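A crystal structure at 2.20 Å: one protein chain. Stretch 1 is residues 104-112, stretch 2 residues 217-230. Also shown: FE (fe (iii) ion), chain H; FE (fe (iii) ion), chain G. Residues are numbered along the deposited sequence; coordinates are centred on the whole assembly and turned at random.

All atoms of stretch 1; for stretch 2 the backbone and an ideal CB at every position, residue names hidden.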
# COMPACT_ATOMS: atom_id res chain seq x y z
N PRO A 104 -20.86 -29.77 26.53
CA PRO A 104 -19.58 -29.67 27.26
C PRO A 104 -18.33 -30.29 26.61
O PRO A 104 -17.18 -30.01 27.00
CB PRO A 104 -19.89 -30.34 28.60
CG PRO A 104 -21.45 -30.41 28.70
CD PRO A 104 -21.80 -30.68 27.21
N GLU A 105 -18.52 -31.16 25.64
CA GLU A 105 -17.38 -31.82 25.06
C GLU A 105 -17.08 -31.28 23.69
O GLU A 105 -15.96 -30.87 23.39
CB GLU A 105 -17.69 -33.32 24.96
CG GLU A 105 -16.76 -34.03 23.99
CD GLU A 105 -17.16 -35.48 23.69
OE1 GLU A 105 -18.16 -36.00 24.29
OE2 GLU A 105 -16.44 -36.09 22.85
N LEU A 106 -18.12 -31.24 22.86
CA LEU A 106 -18.08 -30.85 21.43
C LEU A 106 -18.41 -29.39 21.13
O LEU A 106 -18.10 -28.87 20.05
CB LEU A 106 -19.11 -31.76 20.69
CG LEU A 106 -18.75 -33.15 20.08
CD1 LEU A 106 -17.46 -33.72 20.55
CD2 LEU A 106 -19.91 -34.08 20.24
N GLY A 107 -19.08 -28.74 22.06
CA GLY A 107 -19.51 -27.37 21.85
C GLY A 107 -18.51 -26.27 21.50
O GLY A 107 -17.35 -26.42 21.86
N ASN A 108 -18.98 -25.18 20.84
CA ASN A 108 -18.12 -24.08 20.44
C ASN A 108 -17.49 -23.53 21.73
O ASN A 108 -16.33 -23.24 21.76
CB ASN A 108 -18.88 -22.92 19.76
CG ASN A 108 -19.44 -23.27 18.36
OD1 ASN A 108 -18.77 -23.89 17.49
ND2 ASN A 108 -20.69 -22.82 18.10
N ASN A 109 -18.30 -23.35 22.76
CA ASN A 109 -17.80 -22.84 24.03
C ASN A 109 -16.65 -23.69 24.63
O ASN A 109 -15.60 -23.13 25.04
CB ASN A 109 -18.97 -22.75 25.04
CG ASN A 109 -19.75 -21.46 24.88
OD1 ASN A 109 -19.21 -20.49 24.32
ND2 ASN A 109 -21.04 -21.40 25.39
N ALA A 110 -16.80 -25.02 24.65
CA ALA A 110 -15.76 -25.82 25.31
C ALA A 110 -14.49 -25.94 24.53
O ALA A 110 -13.44 -26.05 25.15
CB ALA A 110 -16.29 -27.21 25.64
N GLN A 111 -14.59 -25.90 23.19
CA GLN A 111 -13.43 -26.01 22.30
C GLN A 111 -12.64 -24.73 22.30
O GLN A 111 -11.38 -24.71 22.22
CB GLN A 111 -13.87 -26.33 20.89
CG GLN A 111 -14.69 -27.55 20.84
CD GLN A 111 -13.83 -28.79 20.85
OE1 GLN A 111 -12.73 -28.77 20.32
NE2 GLN A 111 -14.35 -29.91 21.39
N LEU A 112 -13.35 -23.63 22.41
CA LEU A 112 -12.60 -22.40 22.49
C LEU A 112 -11.83 -22.55 23.83
O LEU A 112 -10.64 -22.31 23.90
CB LEU A 112 -13.53 -21.19 22.55
CG LEU A 112 -13.16 -19.85 21.91
CD1 LEU A 112 -13.49 -18.79 22.88
CD2 LEU A 112 -11.80 -19.77 21.46
N UNK A 217 -14.46 -16.83 13.43
CA UNK A 217 -13.22 -17.26 14.06
C UNK A 217 -13.46 -18.11 15.33
O UNK A 217 -12.79 -19.12 15.54
CB UNK A 217 -12.38 -16.03 14.41
N UNK A 218 -14.46 -17.76 16.13
CA UNK A 218 -14.76 -18.48 17.34
C UNK A 218 -15.75 -19.65 17.23
O UNK A 218 -15.92 -20.42 18.24
CB UNK A 218 -15.30 -17.48 18.36
N UNK A 219 -16.34 -19.85 16.04
CA UNK A 219 -17.32 -20.92 15.89
C UNK A 219 -16.94 -21.96 14.83
O UNK A 219 -17.79 -22.49 14.05
CB UNK A 219 -18.68 -20.31 15.54
N UNK A 220 -15.63 -22.18 14.77
CA UNK A 220 -15.15 -23.24 13.95
C UNK A 220 -14.97 -24.41 14.97
O UNK A 220 -15.18 -25.57 14.64
CB UNK A 220 -13.87 -22.86 13.20
N UNK A 221 -14.65 -24.11 16.23
CA UNK A 221 -14.39 -25.24 17.13
C UNK A 221 -15.38 -26.40 17.17
O UNK A 221 -14.99 -27.55 16.98
CB UNK A 221 -14.28 -24.69 18.55
N UNK A 222 -16.65 -26.08 17.42
CA UNK A 222 -17.74 -27.06 17.54
C UNK A 222 -18.04 -27.95 16.36
O UNK A 222 -18.04 -29.19 16.46
CB UNK A 222 -19.03 -26.31 17.88
N UNK A 223 -18.32 -27.34 15.22
CA UNK A 223 -18.63 -28.14 14.04
C UNK A 223 -17.41 -28.96 13.64
O UNK A 223 -17.53 -30.08 13.11
CB UNK A 223 -19.08 -27.25 12.88
N UNK A 224 -16.22 -28.41 13.88
CA UNK A 224 -15.01 -29.15 13.60
C UNK A 224 -14.96 -30.33 14.57
O UNK A 224 -14.82 -31.48 14.18
CB UNK A 224 -13.77 -28.26 13.72
N UNK A 225 -15.11 -30.06 15.86
CA UNK A 225 -15.04 -31.17 16.80
C UNK A 225 -16.08 -32.24 16.44
O UNK A 225 -15.76 -33.42 16.43
CB UNK A 225 -15.25 -30.67 18.23
N UNK A 226 -17.31 -31.83 16.10
CA UNK A 226 -18.35 -32.80 15.81
C UNK A 226 -18.01 -33.63 14.58
O UNK A 226 -18.25 -34.84 14.52
CB UNK A 226 -19.69 -32.09 15.61
N UNK A 227 -17.38 -32.99 13.61
CA UNK A 227 -17.01 -33.70 12.36
C UNK A 227 -16.01 -34.82 12.65
O UNK A 227 -16.06 -35.87 12.01
CB UNK A 227 -16.42 -32.73 11.34
N UNK A 228 -15.09 -34.58 13.62
CA UNK A 228 -14.08 -35.60 14.00
C UNK A 228 -14.82 -36.64 14.79
O UNK A 228 -14.63 -37.83 14.63
CB UNK A 228 -12.92 -35.01 14.81
N UNK A 229 -15.72 -36.20 15.65
CA UNK A 229 -16.47 -37.18 16.42
C UNK A 229 -17.22 -38.10 15.44
O UNK A 229 -17.37 -39.31 15.67
CB UNK A 229 -17.44 -36.49 17.39
N UNK A 230 -17.73 -37.56 14.34
CA UNK A 230 -18.45 -38.50 13.46
C UNK A 230 -17.43 -39.42 12.77
O UNK A 230 -17.68 -40.59 12.61
CB UNK A 230 -19.29 -37.75 12.42
FE FE H . -23.20 -19.73 18.25
FE FE G . -23.12 -18.03 15.58

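Position 217 lies out of reach of stretch 1, so many residues would do; it is A217, whose backbone O accepts bonds from the side chain at 220.

At 218 the CA-to-CB bond runs sideways, with the ideal CB 4.8 Å from L112 CG, so a small or branched side chain would suit. T218 fills it in the p rotamer. Its backbone O shares water 2 with N108 O.

Position 219 also points sideways, its ideal CB 4.1 Å from N108 OD1, and beyond it lie two iron ions. Aspartate, glutamate or histidine could serve as a ligand. The residue is E219, which bridges the metals: OE1 is 2.3 Å from FE of chain G and OE2 2.3 Å from FE of chain H.

Position 220 points away from stretch 1 and could carry almost anything long and polar; it is R220, whose NE and NH2 donate to A217 O at 3.1 and 2.9 Å.

Position 221 turns toward stretch 1, but an ideal CB would sit 2.9 Å from Q111 CB, a clash. With this backbone only glycine fits, and G221 lets Q111 CG pack 3.9 Å from G221 O. Water 3 donates to both G221 O and Q111 OE1.

The case is stronger at 222. An ideal CB would come within 2.5 Å of N108 OD1, where the backbones are nearest, so glycine is again expected. In G222 the bare CA lies 3.1 Å from L106 O in a CA-H...O contact, and G222 N donates to N108 OD1 at 3.0 Å. The two helices cross nearly at right angles, at 92°.

Position 223 points away, leaving the choice to other surroundings; it is I223. Its N donates to water 1, which donates to N108 OD1 and E219 O.

Position 224 runs sideways and tolerates a long polar chain. R224 sends NE to water 3, a weak bond.

At 225 the CB points toward stretch 1, 3.4 Å from Q111 NE2 and 3.8 Å from L106 O. So little space favours alanine, perhaps serine. A225 packs its CB 4.4 Å from L106 CD1.

Position 226 is sideways beside L106, so an aliphatic chain suits. L226 CD1 meets L106 CD2 at 4.3 Å.

At 227, out of reach, many residues would do; S227 OG bonds I223 O. Position 228 runs sideways and tolerates a long polar chain, here E228.

Position 229 points toward stretch 1, its ideal CB 4.2 Å from L106 CD1, favouring a large apolar or aromatic residue. W229 lays one ring face against L106 CD2, 4.3 Å from W229 CG.

Position 230, out of reach, is equally unrestricted by stretch 1; it holds L230.

Stretch 2 (217-230) ATERGGIRALSEWL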
# COMPACT_ATOMS: atom_id res chain seq x y z
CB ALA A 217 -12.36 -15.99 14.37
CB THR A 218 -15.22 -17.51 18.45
OG1 THR A 218 -16.44 -16.83 18.04
CG2 THR A 218 -14.08 -16.42 18.72
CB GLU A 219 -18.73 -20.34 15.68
CG GLU A 219 -19.10 -19.54 16.94
CD GLU A 219 -20.55 -19.25 17.03
OE1 GLU A 219 -21.22 -19.26 15.94
OE2 GLU A 219 -21.03 -19.00 18.17
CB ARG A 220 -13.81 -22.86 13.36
CG ARG A 220 -13.87 -21.87 12.26
CD ARG A 220 -12.43 -21.47 11.95
NE ARG A 220 -11.88 -20.66 13.06
CZ ARG A 220 -10.69 -20.06 13.01
NH1 ARG A 220 -9.91 -20.18 11.94
NH2 ARG A 220 -10.30 -19.32 14.03
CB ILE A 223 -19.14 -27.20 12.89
CG1 ILE A 223 -19.64 -27.99 11.73
CG2 ILE A 223 -18.04 -26.25 12.49
CD1 ILE A 223 -18.47 -28.46 10.91
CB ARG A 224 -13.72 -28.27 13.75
CG ARG A 224 -12.39 -29.08 13.31
CD ARG A 224 -11.16 -28.12 13.03
NE ARG A 224 -11.11 -27.19 14.11
CZ ARG A 224 -10.89 -25.89 14.05
NH1 ARG A 224 -10.65 -25.28 12.89
NH2 ARG A 224 -10.95 -25.23 15.22
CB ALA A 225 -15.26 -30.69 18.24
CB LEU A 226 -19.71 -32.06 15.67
CG LEU A 226 -20.89 -32.89 15.12
CD1 LEU A 226 -21.37 -33.89 16.19
CD2 LEU A 226 -22.05 -31.96 14.74
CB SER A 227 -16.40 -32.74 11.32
OG SER A 227 -17.29 -31.68 11.04
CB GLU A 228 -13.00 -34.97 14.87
CG GLU A 228 -12.17 -33.96 14.09
CD GLU A 228 -11.36 -33.01 14.99
OE1 GLU A 228 -11.80 -32.80 16.20
OE2 GLU A 228 -10.31 -32.47 14.47
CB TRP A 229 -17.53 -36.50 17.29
CG TRP A 229 -18.29 -37.43 18.17
CD1 TRP A 229 -17.89 -37.92 19.41
CD2 TRP A 229 -19.57 -38.04 17.90
NE1 TRP A 229 -18.87 -38.79 19.92
CE2 TRP A 229 -19.90 -38.87 19.00
CE3 TRP A 229 -20.48 -37.96 16.82
CZ2 TRP A 229 -21.09 -39.62 19.06
CZ3 TRP A 229 -21.68 -38.71 16.86
CH2 TRP A 229 -21.97 -39.53 17.98
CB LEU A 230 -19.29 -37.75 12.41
CG LEU A 230 -20.54 -37.04 12.91
CD1 LEU A 230 -20.74 -35.91 11.94
CD2 LEU A 230 -21.82 -37.99 12.89
O HOH W 1 -19.41 -24.51 15.15
O HOH W 2 -14.83 -22.99 19.27
O HOH W 3 -12.37 -27.93 17.17
O HOH W 4 -23.39 -18.35 20.17
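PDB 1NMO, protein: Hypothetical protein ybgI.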